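Local coordinates for TIGR00266 family protein (Pseudomonas aeruginosa, PDB 1YOX), which is of unknown function but belongs to the AIM24 mitochondrial biogenesis family (TIGR00266), part of the cupin clan, at residues L8-L13 against Q18-E23; I22-D25 against T29-A32; T78-E83 against Q88-A93. All coordinates share one frame; numbering follows the deposited sequence.

Interaction 1. Residues L8-L13 against Q18-E23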
ATOM      1  N   LEU C   8     -20.518  20.356   0.517  1.00 52.31           N
ATOM      2  CA  LEU C   8     -19.607  19.719   1.482  1.00 50.17           C
ATOM      3  C   LEU C   8     -18.218  20.320   1.554  1.00 48.47           C
ATOM      4  O   LEU C   8     -17.557  20.487   0.536  1.00 48.30           O
ATOM      5  CB  LEU C   8     -19.484  18.212   1.215  1.00 50.40           C
ATOM      6  CG  LEU C   8     -20.705  17.335   1.526  1.00 52.12           C
ATOM      7  CD1 LEU C   8     -20.352  15.862   1.327  1.00 51.34           C
ATOM      8  CD2 LEU C   8     -21.301  17.586   2.930  1.00 52.35           C
ATOM      9  N   ASP C   9     -17.776  20.627   2.773  1.00 46.70           N
ATOM     10  CA  ASP C   9     -16.371  20.884   3.028  1.00 45.26           C
ATOM     11  C   ASP C   9     -15.650  19.594   3.411  1.00 44.02           C
ATOM     12  O   ASP C   9     -16.246  18.659   3.930  1.00 42.66           O
ATOM     13  CB  ASP C   9     -16.158  21.962   4.095  1.00 45.72           C
ATOM     14  CG  ASP C   9     -16.711  23.324   3.663  1.00 47.18           C
ATOM     15  OD1 ASP C   9     -15.964  24.114   3.049  1.00 49.49           O
ATOM     16  OD2 ASP C   9     -17.908  23.587   3.910  1.00 47.95           O
ATOM     17  N   TYR C  10     -14.348  19.574   3.160  1.00 42.93           N
ATOM     18  CA  TYR C  10     -13.555  18.398   3.374  1.00 42.91           C
ATOM     19  C   TYR C  10     -12.107  18.811   3.412  1.00 42.92           C
ATOM     20  O   TYR C  10     -11.766  19.921   3.019  1.00 42.94           O
ATOM     21  CB  TYR C  10     -13.775  17.389   2.231  1.00 41.79           C
ATOM     22  CG  TYR C  10     -13.261  17.901   0.924  1.00 41.82           C
ATOM     23  CD1 TYR C  10     -11.946  17.660   0.531  1.00 40.14           C
ATOM     24  CD2 TYR C  10     -14.075  18.668   0.085  1.00 40.93           C
ATOM     25  CE1 TYR C  10     -11.461  18.156  -0.658  1.00 40.43           C
ATOM     26  CE2 TYR C  10     -13.584  19.162  -1.131  1.00 40.38           C
ATOM     27  CZ  TYR C  10     -12.288  18.902  -1.480  1.00 39.27           C
ATOM     28  OH  TYR C  10     -11.805  19.371  -2.664  1.00 42.39           O
ATOM     29  N   ARG C  11     -11.270  17.913   3.916  1.00 43.13           N
ATOM     30  CA  ARG C  11      -9.840  17.981   3.703  1.00 44.27           C
ATOM     31  C   ARG C  11      -9.361  16.552   3.433  1.00 43.81           C
ATOM     32  O   ARG C  11      -9.863  15.601   4.016  1.00 44.47           O
ATOM     33  CB  ARG C  11      -9.123  18.595   4.902  1.00 44.30           C
ATOM     34  CG  ARG C  11      -9.570  18.029   6.243  1.00 45.66           C
ATOM     35  CD  ARG C  11      -8.913  18.743   7.415  1.00 46.26           C
ATOM     36  NE  ARG C  11      -9.108  17.986   8.657  1.00 49.49           N
ATOM     37  CZ  ARG C  11      -8.123  17.551   9.445  1.00 50.40           C
ATOM     38  NH1 ARG C  11      -6.841  17.788   9.148  1.00 47.07           N
ATOM     39  NH2 ARG C  11      -8.431  16.871  10.541  1.00 51.67           N
ATOM     40  N   ILE C  12      -8.429  16.417   2.505  1.00 43.60           N
ATOM     41  CA  ILE C  12      -7.842  15.151   2.153  1.00 43.33           C
ATOM     42  C   ILE C  12      -6.548  15.041   2.946  1.00 43.49           C
ATOM     43  O   ILE C  12      -5.663  15.886   2.821  1.00 43.15           O
ATOM     44  CB  ILE C  12      -7.572  15.074   0.629  1.00 43.05           C
ATOM     45  CG1 ILE C  12      -8.886  14.835  -0.133  1.00 43.77           C
ATOM     46  CG2 ILE C  12      -6.544  13.956   0.282  1.00 43.09           C
ATOM     47  CD1 ILE C  12      -8.838  15.254  -1.623  1.00 44.26           C
ATOM     48  N   LEU C  13      -6.437  13.984   3.749  1.00 42.95           N
ATOM     49  CA  LEU C  13      -5.273  13.778   4.582  1.00 43.01           C
ATOM     50  C   LEU C  13      -4.273  12.781   3.997  1.00 43.55           C
ATOM     51  O   LEU C  13      -4.657  11.851   3.282  1.00 44.36           O
ATOM     52  CB  LEU C  13      -5.729  13.323   5.964  1.00 42.91           C
ATOM     53  CG  LEU C  13      -6.779  14.213   6.623  1.00 42.85           C
ATOM     54  CD1 LEU C  13      -7.284  13.514   7.865  1.00 41.10           C
ATOM     55  CD2 LEU C  13      -6.144  15.557   6.944  1.00 43.68           C
ATOM     56  N   GLN C  18      -4.166   8.044   1.070  1.00 38.76           N
ATOM     57  CA  GLN C  18      -5.057   9.139   1.436  1.00 36.81           C
ATOM     58  C   GLN C  18      -6.404   8.729   2.025  1.00 36.42           C
ATOM     59  O   GLN C  18      -6.978   7.659   1.692  1.00 35.90           O
ATOM     60  CB  GLN C  18      -5.217  10.104   0.241  1.00 36.09           C
ATOM     61  CG  GLN C  18      -3.885  10.771  -0.118  1.00 34.54           C
ATOM     62  CD  GLN C  18      -3.955  11.808  -1.238  1.00 35.76           C
ATOM     63  OE1 GLN C  18      -4.868  11.813  -2.081  1.00 34.53           O
ATOM     64  NE2 GLN C  18      -2.965  12.685  -1.263  1.00 32.42           N
ATOM     65  N   THR C  19      -6.895   9.609   2.890  1.00 35.32           N
ATOM     66  CA  THR C  19      -8.231   9.530   3.439  1.00 34.72           C
ATOM     67  C   THR C  19      -8.968  10.901   3.378  1.00 34.70           C
ATOM     68  O   THR C  19      -8.356  11.951   3.439  1.00 35.22           O
ATOM     69  CB  THR C  19      -8.177   9.008   4.865  1.00 34.36           C
ATOM     70  OG1 THR C  19      -9.444   9.190   5.502  1.00 35.00           O
ATOM     71  CG2 THR C  19      -7.154   9.719   5.644  1.00 34.44           C
ATOM     72  N   VAL C  20     -10.283  10.867   3.250  1.00 34.08           N
ATOM     73  CA  VAL C  20     -11.067  12.065   3.128  1.00 34.07           C
ATOM     74  C   VAL C  20     -11.891  12.326   4.378  1.00 33.26           C
ATOM     75  O   VAL C  20     -12.749  11.543   4.761  1.00 32.81           O
ATOM     76  CB  VAL C  20     -11.939  12.093   1.823  1.00 33.96           C
ATOM     77  CG1 VAL C  20     -13.027  11.040   1.867  1.00 33.80           C
ATOM     78  CG2 VAL C  20     -12.543  13.488   1.637  1.00 33.70           C
ATOM     79  N   GLU C  21     -11.605  13.445   5.019  1.00 33.62           N
ATOM     80  CA  GLU C  21     -12.348  13.836   6.194  1.00 33.97           C
ATOM     81  C   GLU C  21     -13.364  14.868   5.740  1.00 33.99           C
ATOM     82  O   GLU C  21     -13.008  15.967   5.317  1.00 34.70           O
ATOM     83  CB  GLU C  21     -11.437  14.387   7.292  1.00 33.47           C
ATOM     84  CG  GLU C  21     -12.178  14.582   8.616  1.00 36.25           C
ATOM     85  CD  GLU C  21     -11.510  15.583   9.533  1.00 39.38           C
ATOM     86  OE1 GLU C  21     -10.768  15.151  10.437  1.00 41.81           O
ATOM     87  OE2 GLU C  21     -11.701  16.805   9.335  1.00 41.73           O
ATOM     88  N   ILE C  22     -14.624  14.472   5.807  1.00 34.05           N
ATOM     89  CA  ILE C  22     -15.762  15.271   5.401  1.00 34.34           C
ATOM     90  C   ILE C  22     -16.268  16.046   6.606  1.00 34.84           C
ATOM     91  O   ILE C  22     -16.522  15.476   7.664  1.00 33.48           O
ATOM     92  CB  ILE C  22     -16.918  14.378   4.895  1.00 34.73           C
ATOM     93  CG1 ILE C  22     -16.443  13.406   3.775  1.00 33.44           C
ATOM     94  CG2 ILE C  22     -18.145  15.252   4.489  1.00 36.23           C
ATOM     95  CD1 ILE C  22     -16.095  14.062   2.434  1.00 32.29           C
ATOM     96  N   GLU C  23     -16.390  17.363   6.428  1.00 35.69           N
ATOM     97  CA  GLU C  23     -16.932  18.251   7.449  1.00 36.25           C
ATOM     98  C   GLU C  23     -18.422  18.471   7.179  1.00 35.68           C
ATOM     99  O   GLU C  23     -18.792  19.007   6.137  1.00 34.79           O
ATOM    100  CB  GLU C  23     -16.171  19.577   7.429  1.00 36.29           C
ATOM    101  CG  GLU C  23     -16.643  20.568   8.483  1.00 38.15           C
ATOM    102  CD  GLU C  23     -15.707  21.737   8.602  1.00 42.13           C
ATOM    103  OE1 GLU C  23     -14.626  21.562   9.218  1.00 46.13           O
ATOM    104  OE2 GLU C  23     -16.039  22.822   8.059  1.00 43.49           O
TER
HETATM  105  O   HOH W   1     -20.074  21.101   5.124  1.00 38.06           O
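Strands 9-13 and 19-23 run antiparallel, D9 opposite E23 and L13 opposite T19, with segment axes 4.5 Å apart at closest and their directions at 161°. R11 with E21 and L13 with T19 each exchange two N-H···O bonds. The D9-E23 rung has one, from E23 N to D9 O (2.8 Å), while a water lies 2.7 Å from E23 O, only weakly linked to D9 N. On the face carrying D9, R11 and L13, R11 grips E21 side-on: R11 NE meets E21 OE2 and R11 NH2 meets E21 OE1, each at 2.9 Å. With chi1 46°, R11 CG sits between backbone N and carbonyl carbon, which lays the extended chain alongside E21. The flat groups are turned 71° apart, and both nitrogens reach the carboxylate from above its plane. L13 CD1 lies above one face of the guanidinium, toward its rim. E21 OE1 also bonds Y39 OH and R168 of a second subunit, so this buried carboxylate is probably kept ionised. The face carrying Y10, I12, V20 and I22 makes mainly apolar contacts: Y10 CB lies 4.1 Å from both V20 CG2 and I22 CD1. L8 CD1 flanks I22, 3.9 Å from I22 CG2. I12 CG2 packs on the amide of Q18, whose OE1 accepts from V100 N. This is an antiparallel beta hairpin at the margin of a beta-sandwich sheet, strand 9-13 being outermost within its chain.

Interaction 2. Residues I22-D25 against T29-A32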
ATOM      1  N   ILE C  22     -14.624  14.472   5.807  1.00 34.05           N
ATOM      2  CA  ILE C  22     -15.762  15.271   5.401  1.00 34.34           C
ATOM      3  C   ILE C  22     -16.268  16.046   6.606  1.00 34.84           C
ATOM      4  O   ILE C  22     -16.522  15.476   7.664  1.00 33.48           O
ATOM      5  CB  ILE C  22     -16.918  14.378   4.895  1.00 34.73           C
ATOM      6  CG1 ILE C  22     -16.443  13.406   3.775  1.00 33.44           C
ATOM      7  CG2 ILE C  22     -18.145  15.252   4.489  1.00 36.23           C
ATOM      8  CD1 ILE C  22     -16.095  14.062   2.434  1.00 32.29           C
ATOM      9  N   GLU C  23     -16.390  17.363   6.428  1.00 35.69           N
ATOM     10  CA  GLU C  23     -16.932  18.251   7.449  1.00 36.25           C
ATOM     11  C   GLU C  23     -18.422  18.471   7.179  1.00 35.68           C
ATOM     12  O   GLU C  23     -18.792  19.007   6.137  1.00 34.79           O
ATOM     13  CB  GLU C  23     -16.171  19.577   7.429  1.00 36.29           C
ATOM     14  CG  GLU C  23     -16.643  20.568   8.483  1.00 38.15           C
ATOM     15  CD  GLU C  23     -15.707  21.737   8.602  1.00 42.13           C
ATOM     16  OE1 GLU C  23     -14.626  21.562   9.218  1.00 46.13           O
ATOM     17  OE2 GLU C  23     -16.039  22.822   8.059  1.00 43.49           O
ATOM     18  N   LEU C  24     -19.254  18.032   8.114  1.00 36.06           N
ATOM     19  CA  LEU C  24     -20.710  18.130   8.003  1.00 36.79           C
ATOM     20  C   LEU C  24     -21.262  19.279   8.861  1.00 37.63           C
ATOM     21  O   LEU C  24     -21.065  19.273  10.073  1.00 36.77           O
ATOM     22  CB  LEU C  24     -21.342  16.805   8.476  1.00 37.64           C
ATOM     23  CG  LEU C  24     -21.749  15.650   7.530  1.00 37.57           C
ATOM     24  CD1 LEU C  24     -21.048  15.664   6.190  1.00 38.67           C
ATOM     25  CD2 LEU C  24     -21.669  14.295   8.175  1.00 36.17           C
ATOM     26  N   ASP C  25     -21.939  20.261   8.240  1.00 38.22           N
ATOM     27  CA  ASP C  25     -22.766  21.227   9.002  1.00 38.60           C
ATOM     28  C   ASP C  25     -24.057  20.576   9.515  1.00 39.59           C
ATOM     29  O   ASP C  25     -24.441  19.491   9.033  1.00 40.27           O
ATOM     30  CB  ASP C  25     -23.031  22.487   8.190  1.00 38.41           C
ATOM     31  CG  ASP C  25     -21.737  23.175   7.761  1.00 40.10           C
ATOM     32  OD1 ASP C  25     -20.789  23.238   8.582  1.00 40.80           O
ATOM     33  OD2 ASP C  25     -21.652  23.623   6.593  1.00 42.54           O
ATOM     34  N   THR C  29     -25.399  15.812   4.914  1.00 40.53           N
ATOM     35  CA  THR C  29     -25.246  14.356   4.756  1.00 39.58           C
ATOM     36  C   THR C  29     -24.224  13.963   3.702  1.00 38.07           C
ATOM     37  O   THR C  29     -24.098  14.616   2.682  1.00 37.15           O
ATOM     38  CB  THR C  29     -26.596  13.665   4.488  1.00 39.76           C
ATOM     39  OG1 THR C  29     -27.460  13.943   5.586  1.00 43.25           O
ATOM     40  CG2 THR C  29     -26.451  12.121   4.355  1.00 40.08           C
ATOM     41  N   VAL C  30     -23.482  12.901   3.995  1.00 37.15           N
ATOM     42  CA  VAL C  30     -22.585  12.272   3.034  1.00 36.27           C
ATOM     43  C   VAL C  30     -22.947  10.777   2.891  1.00 36.31           C
ATOM     44  O   VAL C  30     -23.369  10.116   3.864  1.00 34.86           O
ATOM     45  CB  VAL C  30     -21.104  12.508   3.404  1.00 36.14           C
ATOM     46  CG1 VAL C  30     -20.714  11.785   4.722  1.00 34.89           C
ATOM     47  CG2 VAL C  30     -20.184  12.136   2.264  1.00 35.34           C
ATOM     48  N   ILE C  31     -22.828  10.272   1.662  1.00 36.45           N
ATOM     49  CA  ILE C  31     -23.132   8.877   1.388  1.00 37.10           C
ATOM     50  C   ILE C  31     -21.857   8.110   1.041  1.00 37.41           C
ATOM     51  O   ILE C  31     -20.977   8.609   0.345  1.00 38.04           O
ATOM     52  CB  ILE C  31     -24.296   8.697   0.367  1.00 36.60           C
ATOM     53  CG1 ILE C  31     -23.918   9.159  -1.036  1.00 38.22           C
ATOM     54  CG2 ILE C  31     -25.547   9.458   0.839  1.00 37.53           C
ATOM     55  CD1 ILE C  31     -25.023   8.831  -2.097  1.00 38.56           C
ATOM     56  N   ALA C  32     -21.740   6.916   1.593  1.00 38.28           N
ATOM     57  CA  ALA C  32     -20.541   6.117   1.447  1.00 39.44           C
ATOM     58  C   ALA C  32     -20.900   4.657   1.680  1.00 40.06           C
ATOM     59  O   ALA C  32     -21.896   4.358   2.330  1.00 40.00           O
ATOM     60  CB  ALA C  32     -19.516   6.552   2.475  1.00 38.88           C
TER
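No ring or other flat side chain lies between I22, L24 and V30; the planar group met here is the peptide joining T29 to V30, and L24 CD1 stands over one of its faces, 4.4 Å from T29 C. The unit has the form of a beta-arch: strand 19-24 belongs to one sheet, strand 29-32 to the sheet facing it, and the four residues 25-28 make the crossing. The geometry supports this reading, because the segment axes approach no closer than 8.0 Å, too far for backbone pairing, and their directions differ by 143°. Each strand instead pairs within its own sheet, L24 with Q88 and V30 with F80. Between these two segments the contact is aliphatic. I22, L24 and V30 all direct their CB toward the opposite segment, and V30 is met by both of the others: I22 lies across it obliquely, L24 at about a right angle. V30 CG1 lies between backbone N and carbonyl carbon (chi1 67°), a placement that turns this methyl to L24. T29 points away instead, and its hydroxyl bonds that of T81. F92 and C121 also cover V30. The two side-chain contacts are equal in length: I22 CG2 to V30 CB is 4.2 Å, and L24 CD1 to V30 CG1 is 4.2 Å.

Interaction 3. Residues T78-E83 against Q88-A93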
ATOM      1  N   THR C  78     -24.491   3.811   2.709  1.00 52.83           N
ATOM      2  CA  THR C  78     -24.845   4.327   4.029  1.00 50.93           C
ATOM      3  C   THR C  78     -24.824   5.850   4.057  1.00 49.01           C
ATOM      4  O   THR C  78     -23.967   6.480   3.451  1.00 48.33           O
ATOM      5  CB  THR C  78     -23.971   3.769   5.144  1.00 51.16           C
ATOM      6  OG1 THR C  78     -22.602   4.087   4.870  1.00 54.43           O
ATOM      7  CG2 THR C  78     -24.155   2.255   5.274  1.00 51.10           C
ATOM      8  N   HIS C  79     -25.801   6.423   4.747  1.00 47.54           N
ATOM      9  CA  HIS C  79     -25.924   7.876   4.897  1.00 46.67           C
ATOM     10  C   HIS C  79     -25.373   8.291   6.255  1.00 45.25           C
ATOM     11  O   HIS C  79     -25.767   7.747   7.287  1.00 44.88           O
ATOM     12  CB  HIS C  79     -27.391   8.313   4.774  1.00 46.69           C
ATOM     13  CG  HIS C  79     -27.944   8.233   3.386  1.00 47.96           C
ATOM     14  ND1 HIS C  79     -27.707   7.168   2.540  1.00 51.07           N
ATOM     15  CD2 HIS C  79     -28.736   9.085   2.696  1.00 50.43           C
ATOM     16  CE1 HIS C  79     -28.324   7.369   1.391  1.00 50.36           C
ATOM     17  NE2 HIS C  79     -28.961   8.523   1.462  1.00 51.38           N
ATOM     18  N   PHE C  80     -24.448   9.234   6.246  1.00 43.76           N
ATOM     19  CA  PHE C  80     -23.929   9.818   7.491  1.00 42.53           C
ATOM     20  C   PHE C  80     -24.454  11.251   7.627  1.00 41.92           C
ATOM     21  O   PHE C  80     -24.155  12.104   6.807  1.00 41.25           O
ATOM     22  CB  PHE C  80     -22.390   9.775   7.507  1.00 41.80           C
ATOM     23  CG  PHE C  80     -21.828   8.375   7.504  1.00 41.20           C
ATOM     24  CD1 PHE C  80     -21.753   7.634   6.313  1.00 39.97           C
ATOM     25  CD2 PHE C  80     -21.405   7.778   8.683  1.00 40.18           C
ATOM     26  CE1 PHE C  80     -21.257   6.326   6.311  1.00 40.17           C
ATOM     27  CE2 PHE C  80     -20.881   6.461   8.679  1.00 40.32           C
ATOM     28  CZ  PHE C  80     -20.807   5.746   7.498  1.00 39.67           C
ATOM     29  N   THR C  81     -25.259  11.498   8.655  1.00 42.21           N
ATOM     30  CA  THR C  81     -25.817  12.831   8.886  1.00 41.94           C
ATOM     31  C   THR C  81     -25.343  13.451  10.193  1.00 41.95           C
ATOM     32  O   THR C  81     -25.175  12.749  11.215  1.00 41.50           O
ATOM     33  CB  THR C  81     -27.360  12.829   8.806  1.00 41.86           C
ATOM     34  OG1 THR C  81     -27.744  12.196   7.589  1.00 43.48           O
ATOM     35  CG2 THR C  81     -27.921  14.263   8.777  1.00 41.96           C
ATOM     36  N   ASN C  82     -25.108  14.768  10.133  1.00 41.89           N
ATOM     37  CA  ASN C  82     -24.886  15.603  11.322  1.00 41.63           C
ATOM     38  C   ASN C  82     -26.215  15.945  12.043  1.00 41.97           C
ATOM     39  O   ASN C  82     -27.014  16.767  11.563  1.00 40.72           O
ATOM     40  CB  ASN C  82     -24.150  16.870  10.920  1.00 42.04           C
ATOM     41  CG  ASN C  82     -23.775  17.766  12.110  1.00 41.03           C
ATOM     42  OD1 ASN C  82     -23.030  18.738  11.945  1.00 42.27           O
ATOM     43  ND2 ASN C  82     -24.260  17.440  13.287  1.00 38.09           N
ATOM     44  N   GLU C  83     -26.427  15.295  13.187  1.00 42.80           N
ATOM     45  CA  GLU C  83     -27.635  15.464  13.994  1.00 44.91           C
ATOM     46  C   GLU C  83     -27.408  16.399  15.180  1.00 45.21           C
ATOM     47  O   GLU C  83     -28.231  16.443  16.110  1.00 45.99           O
ATOM     48  CB  GLU C  83     -28.092  14.111  14.551  1.00 45.22           C
ATOM     49  CG  GLU C  83     -28.204  13.020  13.519  1.00 48.24           C
ATOM     50  CD  GLU C  83     -29.623  12.832  13.049  1.00 52.85           C
ATOM     51  OE1 GLU C  83     -30.329  12.022  13.691  1.00 55.55           O
ATOM     52  OE2 GLU C  83     -30.039  13.506  12.072  1.00 53.42           O
ATOM     53  N   GLN C  88     -19.561  18.785  12.472  1.00 40.80           N
ATOM     54  CA  GLN C  88     -19.116  17.441  12.787  1.00 40.82           C
ATOM     55  C   GLN C  88     -18.299  16.849  11.635  1.00 40.65           C
ATOM     56  O   GLN C  88     -18.280  17.374  10.513  1.00 40.95           O
ATOM     57  CB  GLN C  88     -20.303  16.539  13.105  1.00 41.49           C
ATOM     58  CG  GLN C  88     -21.183  16.968  14.274  1.00 41.51           C
ATOM     59  CD  GLN C  88     -20.508  16.824  15.618  1.00 44.89           C
ATOM     60  OE1 GLN C  88     -19.783  15.868  15.858  1.00 47.02           O
ATOM     61  NE2 GLN C  88     -20.748  17.787  16.514  1.00 46.16           N
ATOM     62  N   HIS C  89     -17.628  15.739  11.910  1.00 39.54           N
ATOM     63  CA  HIS C  89     -16.704  15.172  10.952  1.00 38.39           C
ATOM     64  C   HIS C  89     -16.846  13.656  10.859  1.00 37.37           C
ATOM     65  O   HIS C  89     -17.143  12.981  11.870  1.00 37.11           O
ATOM     66  CB  HIS C  89     -15.274  15.549  11.319  1.00 37.93           C
ATOM     67  CG  HIS C  89     -15.053  17.023  11.447  1.00 39.99           C
ATOM     68  ND1 HIS C  89     -14.565  17.802  10.415  1.00 39.52           N
ATOM     69  CD2 HIS C  89     -15.234  17.861  12.498  1.00 40.11           C
ATOM     70  CE1 HIS C  89     -14.471  19.056  10.825  1.00 40.06           C
ATOM     71  NE2 HIS C  89     -14.873  19.117  12.082  1.00 38.52           N
ATOM     72  N   VAL C  90     -16.638  13.142   9.642  1.00 35.73           N
ATOM     73  CA  VAL C  90     -16.531  11.704   9.365  1.00 34.40           C
ATOM     74  C   VAL C  90     -15.450  11.512   8.303  1.00 33.28           C
ATOM     75  O   VAL C  90     -15.494  12.183   7.287  1.00 32.39           O
ATOM     76  CB  VAL C  90     -17.815  11.114   8.726  1.00 34.79           C
ATOM     77  CG1 VAL C  90     -17.851   9.600   8.884  1.00 31.75           C
ATOM     78  CG2 VAL C  90     -19.069  11.741   9.258  1.00 36.19           C
ATOM     79  N   ALA C  91     -14.525  10.577   8.514  1.00 31.80           N
ATOM     80  CA  ALA C  91     -13.485  10.276   7.530  1.00 31.42           C
ATOM     81  C   ALA C  91     -13.684   8.904   6.814  1.00 31.87           C
ATOM     82  O   ALA C  91     -14.224   7.948   7.407  1.00 31.21           O
ATOM     83  CB  ALA C  91     -12.087  10.375   8.165  1.00 30.14           C
ATOM     84  N   PHE C  92     -13.246   8.841   5.551  1.00 31.47           N
ATOM     85  CA  PHE C  92     -13.403   7.668   4.689  1.00 31.53           C
ATOM     86  C   PHE C  92     -12.097   7.385   3.985  1.00 31.15           C
ATOM     87  O   PHE C  92     -11.378   8.322   3.663  1.00 30.40           O
ATOM     88  CB  PHE C  92     -14.505   7.882   3.633  1.00 31.89           C
ATOM     89  CG  PHE C  92     -15.839   8.218   4.225  1.00 32.43           C
ATOM     90  CD1 PHE C  92     -16.297   9.540   4.224  1.00 30.93           C
ATOM     91  CD2 PHE C  92     -16.618   7.228   4.812  1.00 33.14           C
ATOM     92  CE1 PHE C  92     -17.498   9.870   4.772  1.00 32.80           C
ATOM     93  CE2 PHE C  92     -17.841   7.528   5.383  1.00 34.89           C
ATOM     94  CZ  PHE C  92     -18.303   8.855   5.357  1.00 34.72           C
ATOM     95  N   ALA C  93     -11.787   6.093   3.796  1.00 30.18           N
ATOM     96  CA  ALA C  93     -10.636   5.616   2.988  1.00 30.01           C
ATOM     97  C   ALA C  93     -10.978   4.279   2.310  1.00 30.77           C
ATOM     98  O   ALA C  93     -11.751   3.458   2.850  1.00 30.12           O
ATOM     99  CB  ALA C  93      -9.408   5.460   3.827  1.00 28.57           C
TER
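F80 is the first residue along 78-83 to reach the other strand, and it does so through its ring. F80 and F92 form a T-shaped (edge-to-face) pair in which F92 supplies the edge: the centroids are 5.3 Å apart and the planes are inclined at 71°. The approach is not centred, since F92 CE2 stands 3.7 Å above the F80 plane, displaced toward the rim, and comes within 3.7 Å of F80 CE1. Both side chains start toward the opposite segment, and the two then pass one another running opposite ways. Farther round the same ring, F80 CD2 meets V90 CG1 at 4.0 Å. This methyl is anti to the V90 backbone N (chi1 -161°), and the valine crosses the phenylalanine at about a right angle. F46 and V30 pack against F80 as well. Strand 78-82 lies in one sheet of the sandwich and strand 88-92 in the other. With 7.9 Å between their axes and only four residues connecting the two segments, they make a beta-arch, consistent with the cupin clan, whose members are built from facing antiparallel sheets. T81 turns away from the interface, and its hydroxyl bonds that of T29. N82, the next inward residue, lies crosswise to Q88: N82 CG is 3.5 Å from Q88 CG, and the two amide planes are 74° apart. The Q88 chain bends at chi2, which carries its amide off from N82; Q88 OE1 instead accepts a hydrogen bond from T41 OG1.

In the fold
Interaction 1 lies within a single sheet, whereas interactions 2 and 3 span the space between two sheets. Their chemistry follows: the hairpin 8-13/18-23 buries 646 Å², relies on backbone bonds and carries a salt bridge near another subunit, while the arches bury 158 and 223 Å², mostly through side chains, without hydrogen bonds between their segments. Interaction 1 is only partly buried; the other two are core. Interactions 1 and 2 share I22 and E23, and L8 CD2 touches L24 CD1 at 3.8 Å. Interactions 2 and 3, with centres about 5 Å apart, use neighbouring strands in both sheets: 19-24 beside 88-92, and 29-32 beside 78-82, so one arch lies against the other.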